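PadR family transcriptional regulator (Listeria monocytogenes, PDB 6ABQ) probably binds DNA through a winged helix-turn-helix domain and regulates transcription as a dimer, probably in response to a ligand. Local coordinates at residues B[16-21]-B[38-43]; B[20-25]-B[54-59]. All coordinates share one frame; numbering follows the deposited sequence.

Contact 1: residues B[16-21]-B[38-43]; sequences GSLEGM and KYLNDL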
loop_
_atom_site.group_PDB
_atom_site.type_symbol
_atom_site.label_atom_id
_atom_site.label_comp_id
_atom_site.label_asym_id
_atom_site.label_seq_id
_atom_site.Cartn_x
_atom_site.Cartn_y
_atom_site.Cartn_z
ATOM N N GLY B 16 1.392 -2.925 -3.348
ATOM C CA GLY B 16 1.819 -3.998 -2.439
ATOM C C GLY B 16 0.663 -4.878 -2.006
ATOM O O GLY B 16 0.816 -6.105 -1.880
ATOM N N SER B 17 -0.493 -4.256 -1.778
ATOM C CA SER B 17 -1.713 -4.980 -1.418
ATOM C C SER B 17 -2.379 -5.596 -2.639
ATOM O O SER B 17 -2.909 -6.700 -2.557
ATOM C CB SER B 17 -2.695 -4.071 -0.682
ATOM O OG SER B 17 -2.240 -3.830 0.632
ATOM N N LEU B 18 -2.326 -4.870 -3.760
ATOM C CA LEU B 18 -2.960 -5.262 -5.022
ATOM C C LEU B 18 -2.557 -6.637 -5.535
ATOM O O LEU B 18 -3.429 -7.437 -5.884
ATOM C CB LEU B 18 -2.742 -4.205 -6.112
ATOM C CG LEU B 18 -3.809 -3.113 -6.227
ATOM C CD1 LEU B 18 -3.478 -2.186 -7.393
ATOM C CD2 LEU B 18 -5.209 -3.707 -6.375
ATOM N N GLU B 19 -1.249 -6.899 -5.563
ATOM C CA GLU B 19 -0.713 -8.198 -5.953
ATOM C C GLU B 19 -1.275 -9.346 -5.092
ATOM O O GLU B 19 -1.665 -10.390 -5.623
ATOM C CB GLU B 19 0.813 -8.176 -5.887
ATOM C CG GLU B 19 1.455 -9.402 -6.504
ATOM C CD GLU B 19 2.965 -9.352 -6.519
ATOM O OE1 GLU B 19 3.536 -8.440 -7.156
ATOM O OE2 GLU B 19 3.578 -10.254 -5.911
ATOM N N GLY B 20 -1.322 -9.129 -3.777
ATOM C CA GLY B 20 -1.815 -10.110 -2.816
ATOM C C GLY B 20 -3.281 -10.437 -3.017
ATOM O O GLY B 20 -3.677 -11.606 -2.944
ATOM N N MET B 21 -4.075 -9.395 -3.274
ATOM C CA MET B 21 -5.509 -9.524 -3.558
ATOM C C MET B 21 -5.766 -10.376 -4.792
ATOM O O MET B 21 -6.623 -11.266 -4.766
ATOM C CB MET B 21 -6.176 -8.146 -3.709
ATOM C CG MET B 21 -6.229 -7.289 -2.449
ATOM S SD MET B 21 -7.121 -8.068 -1.093
ATOM C CE MET B 21 -5.810 -8.964 -0.267
ATOM N N LYS B 38 -13.145 -6.651 -12.141
ATOM C CA LYS B 38 -14.523 -6.479 -11.655
ATOM C C LYS B 38 -14.687 -6.952 -10.210
ATOM O O LYS B 38 -15.382 -6.301 -9.429
ATOM C CB LYS B 38 -15.538 -7.159 -12.582
ATOM C CG LYS B 38 -15.516 -6.672 -14.033
ATOM C CD LYS B 38 -16.327 -5.394 -14.267
ATOM C CE LYS B 38 -15.432 -4.163 -14.337
ATOM N NZ LYS B 38 -15.384 -3.604 -15.720
ATOM N N TYR B 39 -14.028 -8.062 -9.863
ATOM C CA TYR B 39 -13.955 -8.546 -8.482
ATOM C C TYR B 39 -13.387 -7.474 -7.529
ATOM O O TYR B 39 -13.941 -7.248 -6.456
ATOM C CB TYR B 39 -13.150 -9.865 -8.382
ATOM C CG TYR B 39 -12.748 -10.207 -6.961
ATOM C CD1 TYR B 39 -13.673 -10.754 -6.055
ATOM C CD2 TYR B 39 -11.449 -9.948 -6.507
ATOM C CE1 TYR B 39 -13.304 -11.036 -4.738
ATOM C CE2 TYR B 39 -11.068 -10.230 -5.201
ATOM C CZ TYR B 39 -11.990 -10.768 -4.317
ATOM O OH TYR B 39 -11.586 -11.037 -3.021
ATOM N N LEU B 40 -12.286 -6.838 -7.932
ATOM C CA LEU B 40 -11.654 -5.781 -7.137
ATOM C C LEU B 40 -12.506 -4.507 -7.055
ATOM O O LEU B 40 -12.561 -3.881 -5.996
ATOM C CB LEU B 40 -10.233 -5.470 -7.642
ATOM C CG LEU B 40 -9.215 -6.615 -7.546
ATOM C CD1 LEU B 40 -8.025 -6.373 -8.465
ATOM C CD2 LEU B 40 -8.767 -6.848 -6.107
ATOM N N ASN B 41 -13.180 -4.151 -8.157
ATOM C CA ASN B 41 -14.087 -2.988 -8.194
ATOM C C ASN B 41 -15.291 -3.149 -7.266
ATOM O O ASN B 41 -15.638 -2.221 -6.535
ATOM C CB ASN B 41 -14.578 -2.688 -9.619
ATOM C CG ASN B 41 -13.464 -2.246 -10.574
ATOM O OD1 ASN B 41 -13.659 -2.279 -11.784
ATOM N ND2 ASN B 41 -12.313 -1.830 -10.047
ATOM N N ASP B 42 -15.900 -4.337 -7.303
ATOM C CA ASP B 42 -17.060 -4.683 -6.475
ATOM C C ASP B 42 -16.720 -4.799 -4.997
ATOM O O ASP B 42 -17.566 -4.541 -4.142
ATOM C CB ASP B 42 -17.715 -5.980 -6.973
ATOM C CG ASP B 42 -18.484 -5.793 -8.284
ATOM O OD1 ASP B 42 -18.766 -4.632 -8.679
ATOM O OD2 ASP B 42 -18.819 -6.819 -8.920
ATOM N N LEU B 43 -15.479 -5.181 -4.711
ATOM C CA LEU B 43 -14.927 -5.183 -3.358
ATOM C C LEU B 43 -14.853 -3.770 -2.764
ATOM O O LEU B 43 -14.812 -3.606 -1.550
ATOM C CB LEU B 43 -13.533 -5.822 -3.391
ATOM C CG LEU B 43 -12.704 -6.102 -2.137
ATOM C CD1 LEU B 43 -13.428 -7.074 -1.221
ATOM C CD2 LEU B 43 -11.354 -6.661 -2.556
HETATM O O HOH W 1 -8.809 -10.948 -2.910
#

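Contact 2: residues B[20-25]-B[54-59]; sequences GMILER and YTILVR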
loop_
_atom_site.group_PDB
_atom_site.type_symbol
_atom_site.label_atom_id
_atom_site.label_comp_id
_atom_site.label_asym_id
_atom_site.label_seq_id
_atom_site.Cartn_x
_atom_site.Cartn_y
_atom_site.Cartn_z
ATOM N N GLY B 20 -1.322 -9.129 -3.777
ATOM C CA GLY B 20 -1.815 -10.110 -2.816
ATOM C C GLY B 20 -3.281 -10.437 -3.017
ATOM O O GLY B 20 -3.677 -11.606 -2.944
ATOM N N MET B 21 -4.075 -9.395 -3.274
ATOM C CA MET B 21 -5.509 -9.524 -3.558
ATOM C C MET B 21 -5.766 -10.376 -4.792
ATOM O O MET B 21 -6.623 -11.266 -4.766
ATOM C CB MET B 21 -6.176 -8.146 -3.709
ATOM C CG MET B 21 -6.229 -7.289 -2.449
ATOM S SD MET B 21 -7.121 -8.068 -1.093
ATOM C CE MET B 21 -5.810 -8.964 -0.267
ATOM N N ILE B 22 -5.001 -10.106 -5.849
ATOM C CA ILE B 22 -5.131 -10.804 -7.126
ATOM C C ILE B 22 -4.763 -12.285 -6.971
ATOM O O ILE B 22 -5.533 -13.149 -7.389
ATOM C CB ILE B 22 -4.347 -10.080 -8.255
ATOM C CG1 ILE B 22 -4.965 -8.689 -8.488
ATOM C CG2 ILE B 22 -4.371 -10.899 -9.544
ATOM C CD1 ILE B 22 -4.175 -7.745 -9.369
ATOM N N LEU B 23 -3.619 -12.562 -6.338
ATOM C CA LEU B 23 -3.220 -13.927 -5.993
ATOM C C LEU B 23 -4.303 -14.655 -5.176
ATOM O O LEU B 23 -4.618 -15.815 -5.467
ATOM C CB LEU B 23 -1.862 -13.950 -5.254
ATOM C CG LEU B 23 -0.560 -13.612 -6.004
ATOM C CD1 LEU B 23 0.597 -13.444 -5.028
ATOM C CD2 LEU B 23 -0.200 -14.638 -7.066
ATOM N N GLU B 24 -4.879 -13.961 -4.188
ATOM C CA GLU B 24 -5.987 -14.495 -3.379
ATOM C C GLU B 24 -7.211 -14.860 -4.218
ATOM O O GLU B 24 -7.775 -15.933 -4.035
ATOM C CB GLU B 24 -6.364 -13.529 -2.241
ATOM C CG GLU B 24 -7.537 -13.977 -1.368
ATOM C CD GLU B 24 -7.220 -15.147 -0.437
ATOM O OE1 GLU B 24 -6.066 -15.306 0.010
ATOM O OE2 GLU B 24 -8.148 -15.917 -0.138
ATOM N N ARG B 25 -7.603 -13.972 -5.132
ATOM C CA ARG B 25 -8.709 -14.222 -6.055
ATOM C C ARG B 25 -8.410 -15.406 -6.995
ATOM O O ARG B 25 -9.282 -16.254 -7.214
ATOM C CB ARG B 25 -9.061 -12.950 -6.848
ATOM C CG ARG B 25 -10.096 -13.120 -7.963
ATOM C CD ARG B 25 -11.457 -13.579 -7.439
ATOM N NE ARG B 25 -12.357 -13.978 -8.516
ATOM C CZ ARG B 25 -12.393 -15.188 -9.079
ATOM N NH1 ARG B 25 -11.585 -16.160 -8.675
ATOM N NH2 ARG B 25 -13.258 -15.428 -10.055
ATOM N N TYR B 54 -3.779 -6.318 -16.048
ATOM C CA TYR B 54 -2.933 -6.993 -17.036
ATOM C C TYR B 54 -1.435 -6.887 -16.745
ATOM O O TYR B 54 -0.726 -7.894 -16.840
ATOM C CB TYR B 54 -3.249 -6.524 -18.465
ATOM C CG TYR B 54 -4.597 -7.002 -18.987
ATOM C CD1 TYR B 54 -5.005 -8.334 -18.817
ATOM C CD2 TYR B 54 -5.463 -6.126 -19.663
ATOM C CE1 TYR B 54 -6.234 -8.776 -19.289
ATOM C CE2 TYR B 54 -6.687 -6.562 -20.147
ATOM C CZ TYR B 54 -7.065 -7.884 -19.956
ATOM O OH TYR B 54 -8.276 -8.324 -20.420
ATOM N N THR B 55 -0.972 -5.686 -16.367
ATOM C CA THR B 55 0.440 -5.458 -15.989
ATOM C C THR B 55 0.853 -6.316 -14.783
ATOM O O THR B 55 1.947 -6.875 -14.757
ATOM C CB THR B 55 0.776 -3.966 -15.694
ATOM O OG1 THR B 55 0.268 -3.586 -14.410
ATOM C CG2 THR B 55 0.237 -3.019 -16.765
ATOM N N ILE B 56 -0.042 -6.417 -13.798
ATOM C CA ILE B 56 0.204 -7.200 -12.581
ATOM C C ILE B 56 0.229 -8.701 -12.894
ATOM O O ILE B 56 1.085 -9.430 -12.375
ATOM C CB ILE B 56 -0.784 -6.852 -11.435
ATOM C CG1 ILE B 56 -0.622 -5.368 -11.039
ATOM C CG2 ILE B 56 -0.544 -7.758 -10.226
ATOM C CD1 ILE B 56 -1.781 -4.772 -10.256
ATOM N N LEU B 57 -0.690 -9.146 -13.749
ATOM C CA LEU B 57 -0.678 -10.518 -14.259
ATOM C C LEU B 57 0.637 -10.870 -14.975
ATOM O O LEU B 57 1.175 -11.960 -14.775
ATOM C CB LEU B 57 -1.895 -10.787 -15.157
ATOM C CG LEU B 57 -3.288 -10.841 -14.493
ATOM C CD1 LEU B 57 -4.376 -10.949 -15.546
ATOM C CD2 LEU B 57 -3.422 -11.955 -13.460
ATOM N N VAL B 58 1.147 -9.940 -15.785
ATOM C CA VAL B 58 2.457 -10.090 -16.447
ATOM C C VAL B 58 3.577 -10.241 -15.399
ATOM O O VAL B 58 4.432 -11.121 -15.524
ATOM C CB VAL B 58 2.740 -8.938 -17.453
ATOM C CG1 VAL B 58 4.209 -8.881 -17.868
ATOM C CG2 VAL B 58 1.855 -9.085 -18.686
ATOM N N ARG B 59 3.530 -9.403 -14.362
ATOM C CA ARG B 59 4.488 -9.460 -13.254
ATOM C C ARG B 59 4.447 -10.814 -12.530
ATOM O O ARG B 59 5.500 -11.393 -12.235
ATOM C CB ARG B 59 4.274 -8.302 -12.273
ATOM C CG ARG B 59 5.318 -8.250 -11.167
ATOM C CD ARG B 59 5.268 -6.938 -10.406
ATOM N NE ARG B 59 4.273 -6.942 -9.334
ATOM C CZ ARG B 59 3.313 -6.028 -9.165
ATOM N NH1 ARG B 59 3.177 -5.007 -10.000
ATOM N NH2 ARG B 59 2.480 -6.142 -8.137
#

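Contact 1: residues B[16-21]-B[38-43]
Met21 and Leu40 mark the closest backbone approach between the first turns of helix 17-27 and the last turns of helix 33-42, their CA atoms 8.0 Å apart, and no hydrogen bond joins the two segments directly. Leu40 supplies both methyl contacts. Its CD2 lies against CB of Met21 at 3.8 Å, whereas its CD1 meets CD2 of Leu18 more loosely, at 4.4 Å. A branched leucine suits this place because its forked end can touch two residues one helical turn apart. Only the root of Met21 faces Leu40: the chain bends at chi2 (-59°) and again at chi3 (90°), which carries SD and CE away from Leu40. A flexible, unbranched thioether can thus pack on Leu40 through CB while the rest of it bends off, and Phe95 and Trp96 of helix 86-110 and Ile106 of the second subunit also pack on Met21. Beside this apolar patch, one water links the helices. It donates to the carbonyl O of Met21 at 2.9 Å and lies 2.8 Å from the hydroxyl OH of Tyr39, at the edge of the ring and in its plane. Tyrosine fits here because its side chain starts toward helix 17-27 and its hydroxyl makes the link through the water. Around the pair, helix 86-110 adjoins Met21, Leu18 touches Ile48 in the loop before helix 50-62, and Leu43 meets Val109 of the second subunit, so this junction of two helices also borders the dimer interface.

Contact 2: residues B[20-25]-B[54-59]
Ile22 of helix 17-27 meets Ile56 and Leu57, neighbours on helix 50-62, with its two branches, and carries all the contact from its own side. The longer branch does most of the work: CD1 of Ile22 lies 3.7 Å from CG2 of Ile56 and 3.9 Å from CD1 of the same residue, so the methyl touches both arms of its partner. The shorter branch reaches the next residue, with CG2 of Ile22 4.2 Å from CD2 of Leu57, and these two side chains cross at about a right angle. In Ile22, CG1 is anti to the carbonyl carbon (chi1 -64°) and the chain continues extended at chi2, which carries CD1 out to Ile56 and leaves CG2 for Leu57. Isoleucine suits the position because its two unequal branches serve two partners among apolar side chains.

Farther out, Ile22 also packs on Ile36 and Leu40 of helix 33-42, and Leu57 rests on Tyr82 of strand 78-84. At the margin, Arg25 forms a salt bridge with Glu35, tying helix 17-27 to helix 33-42 beside the apolar centre. Three helices followed by a two-stranded antiparallel hairpin make up the winged helix-turn-helix of PadR regulators; helix 50-62 is probably the recognition helix, as in other winged helix-turn-helix proteins, and Ile56 and Leu57 pack its inner face against Ile22 of helix 17-27.

Contacts 1 and 2 are successive parts of one three-helix core, their centres 8 Å apart, and they share Gly20 and Met21 on helix 17-27. That helix meets helix 33-42 in contact 1 and helix 50-62 in contact 2. The two patches merge where Leu40 CD1 lies 3.8 Å from Ile22 CG1 and where Leu18 CD1 approaches Ile56 CD1 at 4.2 Å. A salt bridge, Glu19 OE1 to Arg59 NH2 at 2.7 Å, adds a polar tie between helices 17-27 and 50-62. The second subunit is reached by Met21 and Leu43 in contact 1, whereas in contact 2 Met21 and Glu24, which do not touch 54-59, reach it, consistent with a DNA-binding domain that borders the dimer interface.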